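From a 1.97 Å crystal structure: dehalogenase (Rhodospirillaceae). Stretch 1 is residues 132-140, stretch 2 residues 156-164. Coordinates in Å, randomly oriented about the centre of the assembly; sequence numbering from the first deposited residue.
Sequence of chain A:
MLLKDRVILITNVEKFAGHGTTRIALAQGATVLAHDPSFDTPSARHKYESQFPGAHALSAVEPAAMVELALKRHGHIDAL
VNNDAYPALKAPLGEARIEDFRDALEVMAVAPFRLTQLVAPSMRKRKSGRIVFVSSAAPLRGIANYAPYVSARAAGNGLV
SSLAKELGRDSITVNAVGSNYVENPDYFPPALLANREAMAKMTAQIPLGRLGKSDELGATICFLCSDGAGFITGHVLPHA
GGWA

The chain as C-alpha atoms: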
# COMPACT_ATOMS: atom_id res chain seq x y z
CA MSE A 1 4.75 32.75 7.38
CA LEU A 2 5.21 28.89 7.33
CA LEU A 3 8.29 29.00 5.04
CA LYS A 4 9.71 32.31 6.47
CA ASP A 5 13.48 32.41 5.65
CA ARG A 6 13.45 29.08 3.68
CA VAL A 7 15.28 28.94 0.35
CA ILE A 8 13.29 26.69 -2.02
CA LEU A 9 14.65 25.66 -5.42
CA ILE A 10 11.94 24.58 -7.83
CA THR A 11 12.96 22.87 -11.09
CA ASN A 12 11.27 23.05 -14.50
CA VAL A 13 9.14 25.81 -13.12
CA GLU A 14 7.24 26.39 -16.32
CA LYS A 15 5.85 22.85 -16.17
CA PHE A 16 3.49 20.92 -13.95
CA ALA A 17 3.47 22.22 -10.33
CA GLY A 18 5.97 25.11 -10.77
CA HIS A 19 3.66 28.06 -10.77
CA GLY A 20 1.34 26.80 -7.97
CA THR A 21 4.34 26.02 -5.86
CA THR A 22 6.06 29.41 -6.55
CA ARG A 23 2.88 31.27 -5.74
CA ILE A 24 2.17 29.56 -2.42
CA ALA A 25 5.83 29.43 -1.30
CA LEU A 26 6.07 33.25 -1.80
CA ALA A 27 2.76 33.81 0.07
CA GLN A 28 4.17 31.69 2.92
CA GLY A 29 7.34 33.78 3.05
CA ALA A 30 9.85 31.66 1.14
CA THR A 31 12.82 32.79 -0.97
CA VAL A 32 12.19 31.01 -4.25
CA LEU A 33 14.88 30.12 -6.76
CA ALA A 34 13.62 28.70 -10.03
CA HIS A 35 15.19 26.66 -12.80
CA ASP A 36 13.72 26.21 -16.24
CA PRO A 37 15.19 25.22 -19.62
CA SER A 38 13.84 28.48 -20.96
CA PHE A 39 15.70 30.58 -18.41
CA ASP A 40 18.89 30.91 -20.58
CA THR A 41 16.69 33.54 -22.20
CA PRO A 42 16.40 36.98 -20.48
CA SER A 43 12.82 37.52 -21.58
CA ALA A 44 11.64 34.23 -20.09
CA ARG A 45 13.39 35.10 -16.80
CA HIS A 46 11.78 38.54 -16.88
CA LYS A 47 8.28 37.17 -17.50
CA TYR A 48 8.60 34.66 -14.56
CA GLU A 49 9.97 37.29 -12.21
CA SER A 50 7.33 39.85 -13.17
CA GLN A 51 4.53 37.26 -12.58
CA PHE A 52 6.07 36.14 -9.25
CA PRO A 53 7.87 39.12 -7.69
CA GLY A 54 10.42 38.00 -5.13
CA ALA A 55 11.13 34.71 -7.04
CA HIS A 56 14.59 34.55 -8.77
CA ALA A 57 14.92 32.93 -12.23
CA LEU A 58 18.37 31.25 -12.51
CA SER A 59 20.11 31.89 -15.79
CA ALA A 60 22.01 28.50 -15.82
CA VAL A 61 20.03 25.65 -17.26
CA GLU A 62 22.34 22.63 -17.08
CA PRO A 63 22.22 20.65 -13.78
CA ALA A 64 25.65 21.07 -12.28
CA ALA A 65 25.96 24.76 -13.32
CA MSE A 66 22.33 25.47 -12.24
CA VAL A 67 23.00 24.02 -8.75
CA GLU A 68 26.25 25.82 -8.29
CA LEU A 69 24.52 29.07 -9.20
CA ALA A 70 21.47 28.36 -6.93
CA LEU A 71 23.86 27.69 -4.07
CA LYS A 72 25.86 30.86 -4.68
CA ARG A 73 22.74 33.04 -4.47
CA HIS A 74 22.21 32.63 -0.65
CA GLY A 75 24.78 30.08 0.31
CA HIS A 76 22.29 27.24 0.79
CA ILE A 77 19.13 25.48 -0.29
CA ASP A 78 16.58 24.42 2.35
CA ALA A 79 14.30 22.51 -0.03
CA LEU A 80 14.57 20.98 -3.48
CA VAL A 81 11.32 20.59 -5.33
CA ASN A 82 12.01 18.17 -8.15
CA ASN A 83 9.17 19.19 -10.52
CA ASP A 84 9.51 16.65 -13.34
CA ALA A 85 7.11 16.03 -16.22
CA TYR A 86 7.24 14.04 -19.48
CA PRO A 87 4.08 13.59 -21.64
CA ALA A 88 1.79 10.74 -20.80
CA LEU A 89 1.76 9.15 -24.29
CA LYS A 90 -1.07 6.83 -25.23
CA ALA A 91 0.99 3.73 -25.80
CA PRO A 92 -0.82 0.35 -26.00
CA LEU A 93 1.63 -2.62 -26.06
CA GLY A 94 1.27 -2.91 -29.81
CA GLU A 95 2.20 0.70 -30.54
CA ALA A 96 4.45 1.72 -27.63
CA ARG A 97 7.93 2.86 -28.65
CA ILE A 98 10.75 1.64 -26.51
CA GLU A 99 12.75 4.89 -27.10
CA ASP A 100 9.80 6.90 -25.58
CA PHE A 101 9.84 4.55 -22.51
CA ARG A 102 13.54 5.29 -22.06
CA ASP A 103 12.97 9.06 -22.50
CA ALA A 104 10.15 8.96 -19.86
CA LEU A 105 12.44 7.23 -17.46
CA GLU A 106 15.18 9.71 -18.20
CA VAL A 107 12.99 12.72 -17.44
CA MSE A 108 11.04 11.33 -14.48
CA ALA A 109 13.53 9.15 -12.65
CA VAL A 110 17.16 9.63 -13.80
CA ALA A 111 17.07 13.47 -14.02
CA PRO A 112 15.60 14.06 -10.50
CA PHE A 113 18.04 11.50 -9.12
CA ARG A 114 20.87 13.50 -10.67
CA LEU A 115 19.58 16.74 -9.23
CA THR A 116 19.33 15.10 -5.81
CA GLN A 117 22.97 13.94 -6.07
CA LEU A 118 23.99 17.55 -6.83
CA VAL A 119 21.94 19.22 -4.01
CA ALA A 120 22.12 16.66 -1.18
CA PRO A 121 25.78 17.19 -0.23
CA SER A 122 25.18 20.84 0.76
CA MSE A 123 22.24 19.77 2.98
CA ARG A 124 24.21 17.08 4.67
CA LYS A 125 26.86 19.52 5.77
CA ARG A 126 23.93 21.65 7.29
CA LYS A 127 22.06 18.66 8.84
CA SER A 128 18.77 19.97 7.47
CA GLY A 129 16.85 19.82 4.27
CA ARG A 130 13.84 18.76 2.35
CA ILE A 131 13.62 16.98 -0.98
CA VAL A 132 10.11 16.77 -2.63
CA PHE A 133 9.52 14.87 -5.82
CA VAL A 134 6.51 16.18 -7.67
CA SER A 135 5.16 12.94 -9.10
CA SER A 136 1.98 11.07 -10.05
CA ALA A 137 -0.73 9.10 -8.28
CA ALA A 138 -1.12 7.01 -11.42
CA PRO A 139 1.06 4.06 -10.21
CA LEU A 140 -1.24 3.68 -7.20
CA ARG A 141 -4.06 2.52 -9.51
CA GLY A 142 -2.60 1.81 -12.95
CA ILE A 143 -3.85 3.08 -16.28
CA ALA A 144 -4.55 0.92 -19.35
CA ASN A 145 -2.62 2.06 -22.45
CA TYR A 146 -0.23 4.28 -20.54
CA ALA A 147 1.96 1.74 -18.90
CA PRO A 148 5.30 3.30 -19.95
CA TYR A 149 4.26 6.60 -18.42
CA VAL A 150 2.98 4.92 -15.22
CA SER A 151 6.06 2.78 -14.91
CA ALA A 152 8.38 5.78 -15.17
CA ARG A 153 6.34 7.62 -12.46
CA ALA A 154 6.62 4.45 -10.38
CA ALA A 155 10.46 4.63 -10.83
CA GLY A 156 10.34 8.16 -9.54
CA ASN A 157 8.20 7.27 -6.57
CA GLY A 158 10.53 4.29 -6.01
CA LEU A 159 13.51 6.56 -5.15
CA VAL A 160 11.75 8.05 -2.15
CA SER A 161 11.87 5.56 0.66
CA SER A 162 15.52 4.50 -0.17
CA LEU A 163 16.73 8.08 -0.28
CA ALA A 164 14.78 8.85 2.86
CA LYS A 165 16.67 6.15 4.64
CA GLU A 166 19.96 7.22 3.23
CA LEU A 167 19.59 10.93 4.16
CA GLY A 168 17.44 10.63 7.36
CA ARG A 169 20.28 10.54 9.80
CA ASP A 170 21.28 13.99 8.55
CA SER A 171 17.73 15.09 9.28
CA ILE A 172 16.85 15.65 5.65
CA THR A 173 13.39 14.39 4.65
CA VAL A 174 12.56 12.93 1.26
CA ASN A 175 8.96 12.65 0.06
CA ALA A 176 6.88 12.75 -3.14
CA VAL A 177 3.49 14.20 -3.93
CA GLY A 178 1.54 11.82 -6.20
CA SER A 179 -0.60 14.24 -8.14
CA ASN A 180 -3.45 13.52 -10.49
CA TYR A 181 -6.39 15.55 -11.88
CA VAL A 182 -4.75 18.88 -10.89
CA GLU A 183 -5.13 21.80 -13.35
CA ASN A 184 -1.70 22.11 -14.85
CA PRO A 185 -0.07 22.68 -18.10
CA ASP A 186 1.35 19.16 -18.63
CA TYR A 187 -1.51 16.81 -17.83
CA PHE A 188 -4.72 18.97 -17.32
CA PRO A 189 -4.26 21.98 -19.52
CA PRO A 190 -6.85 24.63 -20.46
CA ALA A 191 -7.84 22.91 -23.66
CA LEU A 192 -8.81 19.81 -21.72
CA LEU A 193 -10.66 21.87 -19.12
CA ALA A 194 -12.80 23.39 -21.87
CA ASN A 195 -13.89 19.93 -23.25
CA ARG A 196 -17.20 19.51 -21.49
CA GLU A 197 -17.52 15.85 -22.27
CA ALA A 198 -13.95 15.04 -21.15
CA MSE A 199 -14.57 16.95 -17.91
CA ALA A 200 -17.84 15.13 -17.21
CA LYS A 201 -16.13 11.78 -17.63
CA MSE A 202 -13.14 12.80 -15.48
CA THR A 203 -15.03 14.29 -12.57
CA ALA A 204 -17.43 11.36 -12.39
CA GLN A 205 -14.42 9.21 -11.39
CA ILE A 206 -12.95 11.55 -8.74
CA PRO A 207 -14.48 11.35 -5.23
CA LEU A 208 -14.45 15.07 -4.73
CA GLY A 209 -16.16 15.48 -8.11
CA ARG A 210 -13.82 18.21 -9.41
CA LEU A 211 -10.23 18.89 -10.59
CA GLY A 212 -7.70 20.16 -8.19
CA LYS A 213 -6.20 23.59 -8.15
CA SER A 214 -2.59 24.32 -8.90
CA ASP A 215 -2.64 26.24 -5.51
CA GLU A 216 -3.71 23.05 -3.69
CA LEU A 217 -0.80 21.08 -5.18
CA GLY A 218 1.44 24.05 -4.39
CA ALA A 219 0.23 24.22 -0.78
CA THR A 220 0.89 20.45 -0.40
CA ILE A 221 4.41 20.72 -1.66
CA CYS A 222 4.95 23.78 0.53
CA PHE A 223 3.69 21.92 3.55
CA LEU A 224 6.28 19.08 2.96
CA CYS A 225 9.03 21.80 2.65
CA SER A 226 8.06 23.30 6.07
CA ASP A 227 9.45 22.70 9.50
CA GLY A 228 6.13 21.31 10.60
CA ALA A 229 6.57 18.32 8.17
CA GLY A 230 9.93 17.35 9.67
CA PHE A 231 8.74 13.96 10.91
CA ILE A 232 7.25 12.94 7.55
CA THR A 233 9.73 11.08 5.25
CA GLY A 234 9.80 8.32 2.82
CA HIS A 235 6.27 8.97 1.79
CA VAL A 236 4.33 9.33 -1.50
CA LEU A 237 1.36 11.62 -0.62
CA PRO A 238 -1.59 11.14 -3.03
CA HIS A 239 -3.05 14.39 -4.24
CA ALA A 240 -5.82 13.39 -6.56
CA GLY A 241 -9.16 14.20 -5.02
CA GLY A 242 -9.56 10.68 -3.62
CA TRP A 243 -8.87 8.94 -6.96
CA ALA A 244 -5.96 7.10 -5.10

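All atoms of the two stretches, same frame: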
# COMPACT_ATOMS: atom_id res chain seq x y z
N VAL A 132 11.49 17.16 -2.24
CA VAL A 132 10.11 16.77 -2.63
C VAL A 132 10.10 16.46 -4.11
O VAL A 132 10.52 17.30 -4.93
CB VAL A 132 9.05 17.82 -2.29
CG1 VAL A 132 7.65 17.42 -2.82
CG2 VAL A 132 9.11 18.30 -0.82
N PHE A 133 9.75 15.23 -4.46
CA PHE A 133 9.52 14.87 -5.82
C PHE A 133 8.11 15.22 -6.19
O PHE A 133 7.11 14.71 -5.57
CB PHE A 133 9.84 13.38 -6.06
CG PHE A 133 11.31 13.02 -5.91
CD1 PHE A 133 11.86 12.81 -4.67
CD2 PHE A 133 12.09 12.81 -6.99
CE1 PHE A 133 13.19 12.45 -4.50
CE2 PHE A 133 13.46 12.48 -6.83
CZ PHE A 133 13.98 12.37 -5.57
N VAL A 134 7.91 15.99 -7.21
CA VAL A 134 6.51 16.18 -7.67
C VAL A 134 6.24 15.10 -8.69
O VAL A 134 6.89 15.06 -9.74
CB VAL A 134 6.25 17.48 -8.34
CG1 VAL A 134 4.76 17.70 -8.52
CG2 VAL A 134 6.82 18.58 -7.45
N SER A 135 5.32 14.20 -8.34
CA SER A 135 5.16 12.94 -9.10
C SER A 135 3.66 12.68 -9.40
O SER A 135 2.88 13.64 -9.42
CB SER A 135 5.77 11.73 -8.33
OG SER A 135 5.89 10.59 -9.17
N SER A 136 3.29 11.43 -9.63
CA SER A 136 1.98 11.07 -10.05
C SER A 136 1.34 10.06 -9.17
O SER A 136 2.08 9.20 -8.64
CB SER A 136 2.00 10.59 -11.49
OG SER A 136 0.76 10.10 -11.89
N ALA A 137 0.03 10.17 -8.93
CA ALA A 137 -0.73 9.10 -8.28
C ALA A 137 -0.98 7.87 -9.23
O ALA A 137 -1.54 6.87 -8.78
CB ALA A 137 -2.08 9.57 -7.66
N ALA A 138 -0.71 8.02 -10.52
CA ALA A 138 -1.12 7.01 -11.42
C ALA A 138 -0.64 5.58 -11.05
O ALA A 138 -1.46 4.67 -11.12
CB ALA A 138 -0.68 7.28 -12.82
N PRO A 139 0.63 5.42 -10.59
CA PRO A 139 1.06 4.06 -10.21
C PRO A 139 0.27 3.43 -9.11
O PRO A 139 0.28 2.19 -8.99
CB PRO A 139 2.50 4.29 -9.74
CG PRO A 139 2.90 5.50 -10.43
CD PRO A 139 1.70 6.36 -10.45
N LEU A 140 -0.45 4.25 -8.31
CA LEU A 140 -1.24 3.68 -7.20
C LEU A 140 -2.50 2.95 -7.70
O LEU A 140 -3.16 2.25 -6.91
CB LEU A 140 -1.63 4.78 -6.20
CG LEU A 140 -0.37 5.38 -5.53
CD1 LEU A 140 -0.79 6.67 -4.73
CD2 LEU A 140 0.45 4.36 -4.80
N GLY A 156 10.16 6.93 -10.30
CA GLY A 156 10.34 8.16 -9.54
C GLY A 156 9.94 7.96 -8.10
O GLY A 156 10.71 8.29 -7.14
N ASN A 157 8.70 7.51 -7.90
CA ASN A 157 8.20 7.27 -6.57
C ASN A 157 9.11 6.28 -5.82
O ASN A 157 9.23 6.32 -4.61
CB ASN A 157 6.75 6.71 -6.58
CG ASN A 157 5.74 7.75 -7.01
OD1 ASN A 157 6.04 8.94 -7.10
ND2 ASN A 157 4.54 7.31 -7.33
N GLY A 158 9.65 5.34 -6.54
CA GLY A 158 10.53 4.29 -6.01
C GLY A 158 11.96 4.74 -5.58
O GLY A 158 12.59 3.97 -4.87
N LEU A 159 12.31 5.99 -5.82
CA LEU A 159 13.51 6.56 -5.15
C LEU A 159 13.31 6.98 -3.67
O LEU A 159 14.26 6.98 -2.89
CB LEU A 159 13.97 7.73 -5.93
CG LEU A 159 14.48 7.41 -7.34
CD1 LEU A 159 14.56 8.72 -8.05
CD2 LEU A 159 15.88 6.85 -7.20
N VAL A 160 12.06 7.24 -3.29
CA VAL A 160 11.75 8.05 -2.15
C VAL A 160 12.09 7.36 -0.87
O VAL A 160 12.87 7.95 -0.11
CB VAL A 160 10.28 8.48 -2.24
CG1 VAL A 160 9.78 9.11 -0.97
CG2 VAL A 160 10.08 9.51 -3.38
N SER A 161 11.60 6.14 -0.63
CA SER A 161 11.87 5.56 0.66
C SER A 161 13.37 5.20 0.86
O SER A 161 13.91 5.26 1.99
CB SER A 161 10.97 4.37 0.90
OG SER A 161 11.16 3.36 -0.04
N SER A 162 14.03 4.82 -0.22
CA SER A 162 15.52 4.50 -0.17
C SER A 162 16.34 5.74 0.11
O SER A 162 17.23 5.73 0.97
CB SER A 162 16.00 3.82 -1.50
OG SER A 162 15.28 2.65 -1.70
N LEU A 163 16.01 6.84 -0.59
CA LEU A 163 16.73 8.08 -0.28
C LEU A 163 16.39 8.61 1.09
O LEU A 163 17.26 9.17 1.77
CB LEU A 163 16.44 9.10 -1.33
CG LEU A 163 17.04 8.81 -2.73
CD1 LEU A 163 16.76 9.87 -3.72
CD2 LEU A 163 18.53 8.56 -2.59
N ALA A 164 15.14 8.41 1.53
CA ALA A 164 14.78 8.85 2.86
C ALA A 164 15.66 8.14 3.91
O ALA A 164 16.13 8.76 4.86
CB ALA A 164 13.27 8.60 3.16

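Stretch 1 enters the contact as a β-strand, and the alternation of a strand decides which of its residues meet the helical second stretch. Val132 points its CA-to-CB bond away from stretch 2 and touches nothing there; its branched aliphatic side chain is buried, but against other parts of the protein.

Phe133, next along, points toward stretch 2 and supplies the apolar half of the contact. With chi1 near -66° (m), its ring reaches three aliphatic side chains of stretch 2. Phe133 CD1 lies 4.0 Å from Val160 CG2, Phe133 CE2 lies 4.1 Å from Leu159 CD1, and Phe133 CZ lies 4.2 Å from Leu163 CD1. These are van der Waals distances, and all three methyl groups approach obliquely. A large, flat hydrocarbon side chain suits this place because it can touch several methyl groups at once. Leu159 and Leu163 are four residues apart, joined by the backbone hydrogen bond from Leu163 N to Leu159 O (2.9 Å), and both CA-to-CB bonds point toward the strand.

Val134 repeats the pattern of Val132, pointing away and making no contact; its buried, branched side chain suits a strand. Ser135 then points toward stretch 2, and here the chemistry turns polar. Its CA is 6.9 Å from the CA of Asn157, the closest CA pair across the stretches. Ser135 OG donates a hydrogen bond to Asn157 OD1 at 2.7 Å. A short side chain ending in a hydroxyl fits this close approach, while Asn157, whose CA-to-CB bond points sideways, brings its amide nearer through chi1 of -70° (m).

The other end of that amide serves the next residue. Asn157 ND2 donates to Ser136 O; at 3.4 Å the bond is weak, although its angle of 172° is nearly straight. Asparagine suits the position because one planar group both accepts and donates, linking a side chain and a backbone carbonyl of consecutive strand residues. Ser136 uses its own hydroxyl within stretch 1: Ala138 N donates to Ser136 OG at 2.9 Å, tying strand to turn.

Ala137 and Ala138, small and buried, make no contact with stretch 2. Pro139 points back toward it, and its CG packs 3.9 Å from Asn157 ND2; its ring suits the phi of -61°. Leu140 N bonds to Ala137 O at 2.9 Å, closing the turn. Leu140 is exposed, and its side-chain end comes nearer stretch 2 without touching it.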